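Local coordinates for aphrodisin (Mesocricetus auratus, PDB 1E5P), which acts as an aphrodisiac pheromone that elicits copulatory behaviour in male hamsters and, as a lipocalin, probably binds odorants or other small molecules, at residues R34-Y39 against I92-K97; S43-T48 against N80-L85. All blocks are in the same frame, centred on the assembly; numbering follows the deposited sequence.

Contact 1: residues R34-Y39 against I92-K97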
loop_
_atom_site.group_PDB
_atom_site.type_symbol
_atom_site.label_atom_id
_atom_site.label_comp_id
_atom_site.label_asym_id
_atom_site.label_seq_id
_atom_site.Cartn_x
_atom_site.Cartn_y
_atom_site.Cartn_z
ATOM N N ARG A 34 5.920 -1.392 -7.566
ATOM C CA ARG A 34 7.043 -1.883 -8.348
ATOM C C ARG A 34 8.356 -1.683 -7.572
ATOM O O ARG A 34 9.208 -2.584 -7.649
ATOM C CB ARG A 34 7.175 -1.195 -9.714
ATOM C CG ARG A 34 6.033 -1.577 -10.686
ATOM C CD ARG A 34 6.216 -3.003 -11.163
ATOM N NE ARG A 34 5.238 -3.497 -12.154
ATOM C CZ ARG A 34 4.103 -4.087 -11.771
ATOM N NH1 ARG A 34 3.803 -4.239 -10.490
ATOM N NH2 ARG A 34 3.267 -4.568 -12.694
ATOM N N HIS A 35 8.508 -0.596 -6.818
ATOM C CA HIS A 35 9.835 -0.405 -6.177
ATOM C C HIS A 35 9.735 0.675 -5.126
ATOM O O HIS A 35 8.840 1.522 -5.200
ATOM C CB HIS A 35 10.797 0.118 -7.277
ATOM C CG HIS A 35 12.238 -0.232 -7.003
ATOM N ND1 HIS A 35 12.783 -1.421 -7.438
ATOM C CD2 HIS A 35 13.213 0.409 -6.342
ATOM C CE1 HIS A 35 14.052 -1.495 -7.066
ATOM N NE2 HIS A 35 14.342 -0.397 -6.386
ATOM N N ILE A 36 10.627 0.621 -4.127
ATOM C CA ILE A 36 10.716 1.662 -3.125
ATOM C C ILE A 36 12.219 2.040 -3.060
ATOM O O ILE A 36 13.030 1.126 -3.022
ATOM C CB ILE A 36 10.275 1.186 -1.734
ATOM C CG1 ILE A 36 8.769 0.862 -1.755
ATOM C CG2 ILE A 36 10.574 2.248 -0.678
ATOM C CD1 ILE A 36 8.263 0.287 -0.439
ATOM N N ASP A 37 12.484 3.327 -3.154
ATOM C CA ASP A 37 13.893 3.796 -3.031
ATOM C C ASP A 37 13.919 4.705 -1.812
ATOM O O ASP A 37 13.054 5.579 -1.697
ATOM C CB ASP A 37 14.336 4.521 -4.300
ATOM C CG ASP A 37 14.435 3.534 -5.452
ATOM O OD1 ASP A 37 15.429 2.784 -5.510
ATOM O OD2 ASP A 37 13.502 3.492 -6.267
ATOM N N CYS A 38 14.897 4.507 -0.934
ATOM C CA CYS A 38 15.011 5.309 0.276
ATOM C C CYS A 38 16.150 6.326 0.168
ATOM O O CYS A 38 17.176 5.991 -0.431
ATOM C CB CYS A 38 15.410 4.390 1.468
ATOM S SG CYS A 38 13.989 3.434 2.064
ATOM N N TYR A 39 15.891 7.537 0.629
ATOM C CA TYR A 39 16.901 8.585 0.663
ATOM C C TYR A 39 17.012 9.167 2.059
ATOM O O TYR A 39 16.031 9.261 2.792
ATOM C CB TYR A 39 16.524 9.706 -0.339
ATOM C CG TYR A 39 16.470 9.136 -1.744
ATOM C CD1 TYR A 39 17.612 9.031 -2.516
ATOM C CD2 TYR A 39 15.269 8.657 -2.267
ATOM C CE1 TYR A 39 17.577 8.484 -3.781
ATOM C CE2 TYR A 39 15.231 8.085 -3.524
ATOM C CZ TYR A 39 16.373 8.006 -4.274
ATOM O OH TYR A 39 16.342 7.447 -5.532
ATOM N N ILE A 92 6.182 -6.362 3.573
ATOM C CA ILE A 92 5.996 -5.150 4.352
ATOM C C ILE A 92 4.474 -4.988 4.576
ATOM O O ILE A 92 3.733 -5.038 3.587
ATOM C CB ILE A 92 6.476 -3.848 3.678
ATOM C CG1 ILE A 92 7.887 -3.940 3.123
ATOM C CG2 ILE A 92 6.349 -2.675 4.661
ATOM C CD1 ILE A 92 8.175 -2.827 2.100
ATOM N N PHE A 93 4.055 -4.879 5.820
ATOM C CA PHE A 93 2.628 -4.600 6.102
ATOM C C PHE A 93 2.542 -3.110 6.428
ATOM O O PHE A 93 3.202 -2.666 7.396
ATOM C CB PHE A 93 2.170 -5.394 7.347
ATOM C CG PHE A 93 2.152 -6.883 7.117
ATOM C CD1 PHE A 93 3.336 -7.599 7.069
ATOM C CD2 PHE A 93 0.943 -7.552 6.984
ATOM C CE1 PHE A 93 3.325 -8.977 6.866
ATOM C CE2 PHE A 93 0.935 -8.920 6.775
ATOM C CZ PHE A 93 2.115 -9.623 6.719
ATOM N N PHE A 94 1.843 -2.319 5.630
ATOM C CA PHE A 94 1.711 -0.894 5.875
ATOM C C PHE A 94 0.263 -0.528 6.291
ATOM O O PHE A 94 -0.669 -1.212 5.861
ATOM C CB PHE A 94 1.831 -0.109 4.536
ATOM C CG PHE A 94 3.158 -0.038 3.870
ATOM C CD1 PHE A 94 4.089 0.923 4.291
ATOM C CD2 PHE A 94 3.488 -0.860 2.809
ATOM C CE1 PHE A 94 5.323 1.017 3.658
ATOM C CE2 PHE A 94 4.714 -0.766 2.174
ATOM C CZ PHE A 94 5.627 0.186 2.597
ATOM N N THR A 95 0.139 0.523 7.075
ATOM C CA THR A 95 -1.184 1.103 7.345
ATOM C C THR A 95 -1.202 2.419 6.560
ATOM O O THR A 95 -0.136 3.071 6.433
ATOM C CB THR A 95 -1.447 1.313 8.829
ATOM O OG1 THR A 95 -2.695 1.992 9.004
ATOM C CG2 THR A 95 -0.370 2.161 9.493
ATOM N N ASN A 96 -2.312 2.782 5.939
ATOM C CA ASN A 96 -2.388 4.076 5.236
ATOM C C ASN A 96 -3.780 4.677 5.507
ATOM O O ASN A 96 -4.753 3.912 5.607
ATOM C CB ASN A 96 -2.246 3.972 3.731
ATOM C CG ASN A 96 -2.373 5.286 2.987
ATOM O OD1 ASN A 96 -3.121 5.440 2.000
ATOM N ND2 ASN A 96 -1.624 6.288 3.403
ATOM N N LYS A 97 -3.791 5.939 5.737
ATOM C CA LYS A 97 -5.030 6.713 5.847
ATOM C C LYS A 97 -5.087 7.745 4.724
ATOM O O LYS A 97 -4.177 8.574 4.574
ATOM C CB LYS A 97 -5.078 7.432 7.198
ATOM C CG LYS A 97 -5.288 6.485 8.386
ATOM C CD LYS A 97 -5.202 7.216 9.726
ATOM C CE LYS A 97 -5.247 6.298 10.945
#
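I36 and I92 reach toward each other and meet tip to tip, CD1 of I36 lying 4.0 Å from CD1 of I92. The same methyl of I36 also arrives at the rim of the F94 ring, near the ring plane, where it stands 4.0 Å from CZ of F94; one terminal carbon therefore serves both partners. Its reach follows from an extended chain: CG1 lies anti to the carbonyl carbon, and chi2 of 176° carries CD1 straight out from the strand. The F94 ring points the opposite way, and CG2 of I92 sits 3.5 Å above one of its faces, toward the rim. I92 thus touches F94 through CG2 and I36 through CD1. The nearest CA atoms, those of I36 and I92, are 11.2 Å apart, and no hydrogen bond crosses. This is the geometry of strands 32-39 and 91-99 facing each other across the interior of a lipocalin beta-barrel, whose GxW signature is matched by G8 and W10 on strand 8-17. W10 touches both isoleucines, while L6 packs on I92. Along the same strand as I36, R34 forms a salt bridge with D147, and C38 is disulfide-bonded to C42.

Contact 2: residues S43-T48 against N80-L85; sequences SEMEIT and NIFQPL
An apolar, Met-aromatic contact spans the barrel interior between strands 44-53 and 79-87, with no hydrogen bond across it and 10.8 Å between the nearest CA atoms, those of M45 and Q83. M45, present as selenomethionine, comes at the F82 ring from the opposite direction and meets its edge: SE is 5.3 Å from the ring centroid and 85° off the ring normal. The methyl leads, with CE only 3.3 Å from CE2 of F82, near the ring plane. A nearly eclipsed chi3 of 19° bends the chain at the selenium, and together with that short approach suggests tight, perhaps strained, packing. I47 adds a second touch, its CD1 reaching the ring obliquely, 3.8 Å from CZ of F82. The ring also meets that of Y72, the planes inclined by about 15°. Were F82 replaced by an alanine, the M45 methyl and I47 CD1 would probably lose their partner across the barrel, with a gap opened beside Y72. Such inward-facing aromatic and aliphatic side chains, on strands that are not neighbours in the sheet, are characteristic of the lipocalin beta-barrel, whose interior holds the small-molecule cavity in this family.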
loop_
_atom_site.group_PDB
_atom_site.type_symbol
_atom_site.label_atom_id
_atom_site.label_comp_id
_atom_site.label_asym_id
_atom_site.label_seq_id
_atom_site.Cartn_x
_atom_site.Cartn_y
_atom_site.Cartn_z
ATOM N N SER A 43 14.229 8.921 5.175
ATOM C CA SER A 43 13.323 10.012 5.537
ATOM C C SER A 43 12.562 10.512 4.305
ATOM O O SER A 43 11.586 11.266 4.407
ATOM C CB SER A 43 14.048 11.160 6.211
ATOM O OG SER A 43 14.904 11.816 5.307
ATOM N N GLU A 44 13.034 10.132 3.129
ATOM C CA GLU A 44 12.295 10.405 1.876
ATOM C C GLU A 44 12.123 9.017 1.234
ATOM O O GLU A 44 13.148 8.337 1.088
ATOM C CB GLU A 44 13.009 11.363 0.965
ATOM C CG GLU A 44 12.864 12.837 1.287
ATOM C CD GLU A 44 13.785 13.652 0.354
ATOM O OE1 GLU A 44 14.400 13.036 -0.534
ATOM O OE2 GLU A 44 13.867 14.869 0.559
HETATM N N MSE A 45 10.917 8.573 0.909
HETATM C CA MSE A 45 10.707 7.193 0.403
HETATM C C MSE A 45 10.008 7.353 -0.952
HETATM O O MSE A 45 8.844 7.753 -0.929
HETATM C CB MSE A 45 9.859 6.323 1.344
HETATM C CG MSE A 45 9.207 5.065 0.844
HETATM SE SE MSE A 45 8.323 3.894 1.934
HETATM C CE MSE A 45 8.018 4.965 3.329
ATOM N N GLU A 46 10.754 7.148 -2.031
ATOM C CA GLU A 46 10.133 7.242 -3.346
ATOM C C GLU A 46 9.457 5.919 -3.684
ATOM O O GLU A 46 10.086 4.872 -3.633
ATOM C CB GLU A 46 11.139 7.545 -4.431
ATOM C CG GLU A 46 10.454 7.495 -5.795
ATOM C CD GLU A 46 11.473 7.714 -6.894
ATOM O OE1 GLU A 46 12.657 7.467 -6.591
ATOM O OE2 GLU A 46 11.029 8.120 -7.975
ATOM N N ILE A 47 8.186 5.995 -4.077
ATOM C CA ILE A 47 7.460 4.757 -4.376
ATOM C C ILE A 47 7.123 4.757 -5.868
ATOM O O ILE A 47 6.587 5.763 -6.327
ATOM C CB ILE A 47 6.157 4.659 -3.540
ATOM C CG1 ILE A 47 6.529 4.669 -2.045
ATOM C CG2 ILE A 47 5.396 3.400 -3.880
ATOM C CD1 ILE A 47 5.378 4.815 -1.088
ATOM N N THR A 48 7.479 3.677 -6.545
ATOM C CA THR A 48 7.159 3.555 -7.987
ATOM C C THR A 48 6.069 2.465 -8.062
ATOM O O THR A 48 6.247 1.437 -7.435
ATOM C CB THR A 48 8.396 3.094 -8.749
ATOM O OG1 THR A 48 9.417 4.103 -8.580
ATOM C CG2 THR A 48 8.115 2.950 -10.248
ATOM N N ASN A 80 -2.209 11.268 1.890
ATOM C CA ASN A 80 -1.988 9.962 2.494
ATOM C C ASN A 80 -1.054 10.049 3.695
ATOM O O ASN A 80 -0.081 10.834 3.611
ATOM C CB ASN A 80 -1.336 8.995 1.477
ATOM C CG ASN A 80 -2.280 8.842 0.278
ATOM O OD1 ASN A 80 -3.249 8.102 0.407
ATOM N ND2 ASN A 80 -1.967 9.583 -0.784
ATOM N N ILE A 81 -1.369 9.302 4.740
ATOM C CA ILE A 81 -0.503 9.265 5.949
ATOM C C ILE A 81 -0.249 7.775 6.163
ATOM O O ILE A 81 -1.194 7.021 6.447
ATOM C CB ILE A 81 -1.170 9.894 7.184
ATOM C CG1 ILE A 81 -1.485 11.370 6.950
ATOM C CG2 ILE A 81 -0.284 9.669 8.422
ATOM C CD1 ILE A 81 -2.309 12.036 8.037
ATOM N N PHE A 82 1.001 7.325 5.967
ATOM C CA PHE A 82 1.235 5.895 6.054
ATOM C C PHE A 82 2.475 5.535 6.858
ATOM O O PHE A 82 3.335 6.377 7.132
ATOM C CB PHE A 82 1.329 5.298 4.638
ATOM C CG PHE A 82 2.508 5.725 3.803
ATOM C CD1 PHE A 82 2.431 6.846 2.995
ATOM C CD2 PHE A 82 3.693 4.999 3.808
ATOM C CE1 PHE A 82 3.491 7.269 2.213
ATOM C CE2 PHE A 82 4.759 5.422 3.024
ATOM C CZ PHE A 82 4.664 6.539 2.219
ATOM N N GLN A 83 2.513 4.264 7.256
ATOM C CA GLN A 83 3.744 3.808 7.954
ATOM C C GLN A 83 3.748 2.300 7.983
ATOM O O GLN A 83 2.704 1.669 7.915
ATOM C CB GLN A 83 3.795 4.420 9.344
ATOM C CG GLN A 83 2.690 4.000 10.296
ATOM C CD GLN A 83 2.935 4.556 11.695
ATOM O OE1 GLN A 83 4.008 4.398 12.273
ATOM N NE2 GLN A 83 1.927 5.219 12.232
ATOM N N PRO A 84 4.936 1.701 8.059
ATOM C CA PRO A 84 5.037 0.271 8.168
ATOM C C PRO A 84 4.463 -0.184 9.510
ATOM O O PRO A 84 4.723 0.482 10.535
ATOM C CB PRO A 84 6.551 0.014 8.174
ATOM C CG PRO A 84 7.153 1.228 7.539
ATOM C CD PRO A 84 6.261 2.376 7.940
ATOM N N LEU A 85 3.698 -1.247 9.524
ATOM C CA LEU A 85 3.214 -1.857 10.764
ATOM C C LEU A 85 4.170 -2.999 11.154
ATOM O O LEU A 85 4.355 -3.272 12.348
ATOM C CB LEU A 85 1.855 -2.518 10.558
ATOM C CG LEU A 85 0.631 -1.612 10.393
ATOM C CD1 LEU A 85 -0.553 -2.395 9.828
ATOM C CD2 LEU A 85 0.249 -0.967 11.711
#

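How the contacts relate
Contacts 1 and 2 join adjoining strand pairs across the same barrel, their centres about 5 Å apart. Backbone pairing links them on both walls: E46 N lies 2.8 Å from D37 O, and L85 N lies 2.6 Å from F93 O, both probable hydrogen bonds. Inside, the two sets of side chains also touch. CG2 of I36 is 3.8 Å from SE of M45, and CD1 of F94 approaches CD2 of F82 to 4.1 Å. Along the chain, 43-48 and 80-85 both fall between 34-39 and 92-97. Lipocalins bind small molecules inside the barrel, so both contacts are consistent with forming part of the cavity lining or its floor.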